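PDB 4QVS: S-layer domain-containing protein from Ruminiclostridium thermocellum ATCC 27405, which is of unknown function but carries a concanavalin A-like lectin/glucanase domain that may bind carbohydrate at the cell surface. Local coordinates for the interface of chains A and B. Coordinates in Å, arbitrary orientation; residue numbers count along the deposited sequence, not the author numbering. Chains: chain A/B, S-layer domain-containing protein.

Contact 1: the interface of chains A and B. Residues chain A 96-97, 99, 117-119; chain B 185-187.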
loop_
_atom_site.group_PDB
_atom_site.type_symbol
_atom_site.label_atom_id
_atom_site.label_comp_id
_atom_site.label_asym_id
_atom_site.label_seq_id
_atom_site.Cartn_x
_atom_site.Cartn_y
_atom_site.Cartn_z
ATOM N N ASN A 96 -16.941 -27.134 1.930
ATOM C CA ASN A 96 -15.733 -26.522 1.458
ATOM C C ASN A 96 -15.964 -25.065 1.005
ATOM O O ASN A 96 -15.046 -24.476 0.460
ATOM C CB ASN A 96 -15.204 -27.340 0.271
ATOM C CG ASN A 96 -16.120 -27.258 -0.941
ATOM O OD1 ASN A 96 -17.139 -26.578 -0.895
ATOM N ND2 ASN A 96 -15.775 -27.965 -2.024
ATOM N N ASN A 97 -17.183 -24.532 1.200
ATOM C CA ASN A 97 -17.595 -23.217 0.666
ATOM C C ASN A 97 -18.039 -22.188 1.719
ATOM O O ASN A 97 -18.673 -21.189 1.400
ATOM C CB ASN A 97 -18.690 -23.446 -0.407
ATOM C CG ASN A 97 -19.973 -24.050 0.167
ATOM O OD1 ASN A 97 -19.977 -24.740 1.190
ATOM N ND2 ASN A 97 -21.060 -23.781 -0.489
ATOM N N TYR A 99 -16.088 -20.311 4.768
ATOM C CA TYR A 99 -14.764 -20.102 5.332
ATOM C C TYR A 99 -14.384 -18.634 5.362
ATOM O O TYR A 99 -15.093 -17.811 4.780
ATOM C CB TYR A 99 -13.716 -20.824 4.454
ATOM C CG TYR A 99 -13.595 -20.359 2.985
ATOM C CD1 TYR A 99 -12.760 -19.282 2.620
ATOM C CD2 TYR A 99 -14.261 -21.033 1.967
ATOM C CE1 TYR A 99 -12.643 -18.879 1.299
ATOM C CE2 TYR A 99 -14.152 -20.657 0.649
ATOM C CZ TYR A 99 -13.340 -19.579 0.316
ATOM O OH TYR A 99 -13.239 -19.236 -0.994
ATOM N N SER A 117 -20.663 -18.897 0.200
ATOM C CA SER A 117 -21.070 -19.539 -1.046
ATOM C C SER A 117 -19.889 -19.861 -1.928
ATOM O O SER A 117 -19.917 -19.652 -3.141
ATOM C CB SER A 117 -22.084 -18.676 -1.775
ATOM O OG SER A 117 -21.479 -17.473 -2.185
ATOM N N GLY A 118 -18.834 -20.380 -1.318
ATOM C CA GLY A 118 -17.640 -20.762 -2.050
ATOM C C GLY A 118 -16.805 -19.585 -2.554
ATOM O O GLY A 118 -17.055 -18.397 -2.239
ATOM N N TYR A 119 -15.816 -19.958 -3.354
ATOM C CA TYR A 119 -14.839 -19.042 -3.907
ATOM C C TYR A 119 -15.454 -17.862 -4.645
ATOM O O TYR A 119 -15.000 -16.749 -4.477
ATOM C CB TYR A 119 -13.824 -19.798 -4.786
ATOM C CG TYR A 119 -12.760 -18.901 -5.415
ATOM C CD1 TYR A 119 -11.718 -18.369 -4.641
ATOM C CD2 TYR A 119 -12.785 -18.598 -6.784
ATOM C CE1 TYR A 119 -10.758 -17.552 -5.200
ATOM C CE2 TYR A 119 -11.819 -17.789 -7.361
ATOM C CZ TYR A 119 -10.818 -17.259 -6.564
ATOM O OH TYR A 119 -9.873 -16.463 -7.121
ATOM N N THR B 185 -11.135 -25.365 -1.819
ATOM C CA THR B 185 -12.469 -24.773 -2.011
ATOM C C THR B 185 -13.211 -25.482 -3.145
ATOM O O THR B 185 -12.667 -26.394 -3.719
ATOM C CB THR B 185 -12.402 -23.296 -2.341
ATOM O OG1 THR B 185 -11.841 -23.122 -3.652
ATOM C CG2 THR B 185 -11.590 -22.549 -1.252
ATOM N N ASP B 186 -14.420 -25.018 -3.470
ATOM C CA ASP B 186 -15.243 -25.560 -4.574
ATOM C C ASP B 186 -14.769 -25.147 -5.987
ATOM O O ASP B 186 -15.429 -25.469 -6.963
ATOM C CB ASP B 186 -16.709 -25.118 -4.400
ATOM C CG ASP B 186 -16.875 -23.558 -4.392
ATOM O OD1 ASP B 186 -15.931 -22.836 -4.004
ATOM O OD2 ASP B 186 -17.965 -23.052 -4.747
ATOM N N SER B 187 -13.636 -24.457 -6.118
ATOM C CA SER B 187 -13.188 -23.990 -7.440
ATOM C C SER B 187 -11.735 -24.246 -7.778
ATOM O O SER B 187 -10.826 -23.861 -7.028
ATOM C CB SER B 187 -13.438 -22.477 -7.582
ATOM O OG SER B 187 -12.952 -21.996 -8.844
HETATM O O HOH W 1 -18.346 -20.330 -5.267
#
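B:Asp186 reaches from a loop of chain B to A:Tyr119 in a loop-to-loop contact within a concanavalin A-like lobe to which both chains appear to contribute. Its carboxylate oxygen OD1 accepts the backbone N-H of A:Tyr119 at 3.0 Å from N, on the syn lone pair and almost straight (170° at H). A:Tyr119 opens the short 3-10 helix 119-121, so the acid sits at a helix start, where a negative charge would probably be favoured. The other oxygen, OD2, is held through a water that lies 2.8 Å from it and 2.7 Å from the carbonyl O of A:Ser117. Beside the carboxylate, CA of A:Gly118 comes 3.3 Å from OD1; at this glycine the loop carries no side chain to hinder the approach. B:Asp186 aims its group this way with CG lodged between its backbone N and carbonyl carbon (chi1 59°). At the base of the aspartate, the A:Asn96 side chain runs roughly perpendicular to it, its amide turned 58° from the carboxylate plane and its ND2 3.5 Å from CA of B:Asp186. B:Thr185 turns its methyl CG2 to A:Tyr99, 3.7 Å from ring atom CE2, while its OG1 takes a weak bond from the backbone N of B:Ser187.

Contact 2: the interface of chains A and B. Residues chain A 41-43, 49-50; chain B 136, 199-200.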
loop_
_atom_site.group_PDB
_atom_site.type_symbol
_atom_site.label_atom_id
_atom_site.label_comp_id
_atom_site.label_asym_id
_atom_site.label_seq_id
_atom_site.Cartn_x
_atom_site.Cartn_y
_atom_site.Cartn_z
ATOM N N VAL A 41 12.683 -21.348 15.154
ATOM C CA VAL A 41 14.057 -20.808 15.112
ATOM C C VAL A 41 14.087 -19.362 15.599
ATOM O O VAL A 41 13.016 -18.746 15.693
ATOM C CB VAL A 41 14.614 -20.902 13.673
ATOM C CG1 VAL A 41 14.687 -22.355 13.172
ATOM C CG2 VAL A 41 13.770 -20.082 12.720
ATOM N N PRO A 42 15.303 -18.811 15.921
ATOM C CA PRO A 42 15.321 -17.429 16.393
ATOM C C PRO A 42 14.502 -16.551 15.475
ATOM O O PRO A 42 14.668 -16.640 14.267
ATOM C CB PRO A 42 16.819 -17.050 16.319
ATOM C CG PRO A 42 17.527 -18.343 16.596
ATOM C CD PRO A 42 16.590 -19.480 16.192
ATOM N N GLY A 43 13.599 -15.747 16.027
ATOM C CA GLY A 43 12.814 -14.826 15.203
ATOM C C GLY A 43 12.566 -13.483 15.870
ATOM O O GLY A 43 13.477 -12.880 16.465
ATOM N N VAL A 49 7.955 -19.541 14.057
ATOM C CA VAL A 49 7.776 -20.596 13.047
ATOM C C VAL A 49 8.400 -20.159 11.728
ATOM O O VAL A 49 8.211 -19.021 11.318
ATOM C CB VAL A 49 6.265 -20.856 12.796
ATOM C CG1 VAL A 49 6.009 -21.568 11.480
ATOM C CG2 VAL A 49 5.679 -21.620 13.958
ATOM N N SER A 50 9.133 -21.070 11.078
ATOM C CA SER A 50 9.675 -20.834 9.753
ATOM C C SER A 50 9.139 -21.885 8.762
ATOM O O SER A 50 9.535 -23.057 8.844
ATOM C CB SER A 50 11.178 -20.923 9.761
ATOM O OG SER A 50 11.636 -20.434 8.531
ATOM N N TRP B 136 9.854 -8.180 8.788
ATOM C CA TRP B 136 8.829 -8.458 9.817
ATOM C C TRP B 136 7.781 -7.362 9.906
ATOM O O TRP B 136 8.125 -6.207 10.080
ATOM C CB TRP B 136 9.471 -8.591 11.220
ATOM C CG TRP B 136 10.081 -9.927 11.517
ATOM C CD1 TRP B 136 11.408 -10.241 11.565
ATOM C CD2 TRP B 136 9.368 -11.136 11.803
ATOM N NE1 TRP B 136 11.565 -11.575 11.879
ATOM C CE2 TRP B 136 10.324 -12.143 12.034
ATOM C CE3 TRP B 136 8.017 -11.453 11.906
ATOM C CZ2 TRP B 136 9.964 -13.467 12.357
ATOM C CZ3 TRP B 136 7.659 -12.772 12.232
ATOM C CH2 TRP B 136 8.630 -13.750 12.455
ATOM N N GLY B 199 7.620 -17.994 4.674
ATOM C CA GLY B 199 7.926 -16.949 5.635
ATOM C C GLY B 199 7.961 -17.404 7.064
ATOM O O GLY B 199 7.973 -18.613 7.352
HETATM N N MSE B 200 7.972 -16.413 7.960
HETATM C CA MSE B 200 7.977 -16.653 9.386
HETATM C C MSE B 200 6.748 -16.048 9.998
HETATM O O MSE B 200 6.147 -15.121 9.423
HETATM C CB MSE B 200 9.254 -16.097 10.008
HETATM C CG MSE B 200 10.532 -16.748 9.475
HETATM SE SE MSE B 200 12.002 -15.969 10.535
HETATM C CE MSE B 200 12.870 -17.481 11.385
#
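B:Met200, a selenomethionine here, passes the base of its side chain alongside the backbone of chain A, CB being 3.4 Å from the carbonyl O of A:Val49. Strand 200-207 of chain B runs beside strand 47-52 of chain A at this point, and an antiparallel beta bridge pairs B:Met200 with A:Ser50. Farther out, CG lies 4.0 Å from the hydroxyl OG of A:Ser50. From there the B:Met200 chain continues extended and then bends at the selenium (chi3 121°), a turn that carries the terminal methyl CE towards strand 40-42. CE lies 3.5 Å from the carbonyl O of A:Pro42. The selenomethionine is set nearly perpendicular to the side chain of A:Val41, whose branch CG2 also faces CE, although that contact is modelled too close to be trusted. The indole of B:Trp136 borders the bend from within chain B: its benzo carbon CZ2 is 3.7 Å from SE of B:Met200, and the same carbon comes 4.3 Å from CA of A:Gly43. One long side chain thus reaches two strands of the partner, and together with the backbone bridge it probably helps join segments of both chains into one beta-sheeted unit.

Contact 3: the interface of chains A and B. Residues chain A 138-140, 219; chain B 73-75.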
loop_
_atom_site.group_PDB
_atom_site.type_symbol
_atom_site.label_atom_id
_atom_site.label_comp_id
_atom_site.label_asym_id
_atom_site.label_seq_id
_atom_site.Cartn_x
_atom_site.Cartn_y
_atom_site.Cartn_z
ATOM N N HIS A 138 0.204 4.597 -12.787
ATOM C CA HIS A 138 -0.389 5.905 -12.953
ATOM C C HIS A 138 -0.572 6.536 -11.587
ATOM O O HIS A 138 -1.070 5.901 -10.681
ATOM C CB HIS A 138 -1.731 5.842 -13.679
ATOM C CG HIS A 138 -2.276 7.197 -14.028
ATOM N ND1 HIS A 138 -3.244 7.831 -13.277
ATOM C CD2 HIS A 138 -1.939 8.063 -15.013
ATOM C CE1 HIS A 138 -3.493 9.020 -13.795
ATOM N NE2 HIS A 138 -2.723 9.180 -14.857
ATOM N N VAL A 139 -0.149 7.780 -11.430
ATOM C CA VAL A 139 -0.353 8.450 -10.165
ATOM C C VAL A 139 -1.121 9.746 -10.352
ATOM O O VAL A 139 -0.906 10.453 -11.313
ATOM C CB VAL A 139 0.982 8.742 -9.477
ATOM C CG1 VAL A 139 0.755 9.484 -8.167
ATOM C CG2 VAL A 139 1.757 7.454 -9.218
ATOM N N ALA A 140 -1.999 10.064 -9.410
ATOM C CA ALA A 140 -2.735 11.324 -9.458
ATOM C C ALA A 140 -2.979 11.854 -8.058
ATOM O O ALA A 140 -3.046 11.080 -7.104
ATOM C CB ALA A 140 -4.053 11.154 -10.190
ATOM N N LEU A 219 -7.947 7.957 -17.130
ATOM C CA LEU A 219 -6.552 8.326 -17.423
ATOM C C LEU A 219 -5.608 7.143 -17.209
ATOM O O LEU A 219 -4.678 6.908 -18.002
ATOM C CB LEU A 219 -6.055 9.433 -16.520
ATOM C CG LEU A 219 -6.742 10.773 -16.625
ATOM C CD1 LEU A 219 -5.960 11.754 -15.745
ATOM C CD2 LEU A 219 -6.786 11.233 -18.078
ATOM N N ILE B 73 -3.224 16.777 -10.568
ATOM C CA ILE B 73 -1.968 16.520 -11.183
ATOM C C ILE B 73 -1.894 15.025 -11.373
ATOM O O ILE B 73 -1.980 14.262 -10.391
ATOM C CB ILE B 73 -0.765 16.942 -10.324
ATOM C CG1 ILE B 73 -0.835 18.446 -10.089
ATOM C CG2 ILE B 73 0.509 16.580 -11.081
ATOM C CD1 ILE B 73 0.113 18.937 -9.024
ATOM N N ALA B 74 -1.648 14.609 -12.605
ATOM C CA ALA B 74 -1.656 13.193 -12.893
ATOM C C ALA B 74 -0.632 12.858 -13.927
ATOM O O ALA B 74 -0.413 13.601 -14.873
ATOM C CB ALA B 74 -3.036 12.789 -13.353
ATOM N N PHE B 75 -0.010 11.706 -13.754
ATOM C CA PHE B 75 0.993 11.286 -14.671
ATOM C C PHE B 75 1.267 9.822 -14.503
ATOM O O PHE B 75 0.924 9.220 -13.510
ATOM C CB PHE B 75 2.282 12.040 -14.360
ATOM C CG PHE B 75 2.698 11.897 -12.924
ATOM C CD1 PHE B 75 2.125 12.698 -11.942
ATOM C CD2 PHE B 75 3.606 10.913 -12.546
ATOM C CE1 PHE B 75 2.479 12.546 -10.616
ATOM C CE2 PHE B 75 3.951 10.748 -11.219
ATOM C CZ PHE B 75 3.386 11.558 -10.258
#
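The carbonyl oxygen of B:Phe75 takes the backbone N-H of A:Val139 at 2.7 Å from N, in a nearly straight bond (172° at H). The return bond, from the backbone N of B:Phe75 to O of A:Val139, measures 2.9 Å. Together they close a narrow antiparallel pair that joins strand 71-79 of chain B to strand 137-144 of chain A, both strands of the concanavalin A-like domain. O of A:Val139 and O of B:Phe75 are also 3.1 Å apart; since both can only accept, this is a close clash and probably a mild strain in the pair. The phenyl ring of B:Phe75 and the isopropyl group of A:Val139 run alongside each other, both projecting from the same face of the paired strands, with CZ 3.8 Å from CB of the valine. A chi1 of 54° brings the phenyl back over the neighbouring strand, and O of A:Val139 consequently sits above one ring face, displaced towards the rim. A:Ala140 and B:Ala74 form the next antiparallel bridge, and their CB methyls meet on the other face, 3.7 Å apart. The B:Ala74 methyl is also touched by CE1 of the A:His138 imidazole, at 3.8 Å, and by the branch CD1 of A:Leu219, at the end of helix 213-219. That leucine's carbonyl carbon lies over the centre of the imidazole and backs it from within chain A, while CD2 of the ring approaches O of B:Phe75 to 3.4 Å.

Contacts 1 and 2 lie about 30 Å apart between the centres of their C-alpha atoms, whereas contact 3 is about 38 Å from contact 1 and 39 Å from contact 2. In the first two, earlier segments of chain A meet later segments of chain B; in contact 3 the chains exchange these roles. B:Trp136 of contact 2 immediately precedes the B copy of strand 137-144, whose A copy pairs in contact 3. With two-fold twins added, each lobe combines parts of both chains, a pattern suggesting a domain-swapped dimer, although the structure alone does not show whether it forms in the cell.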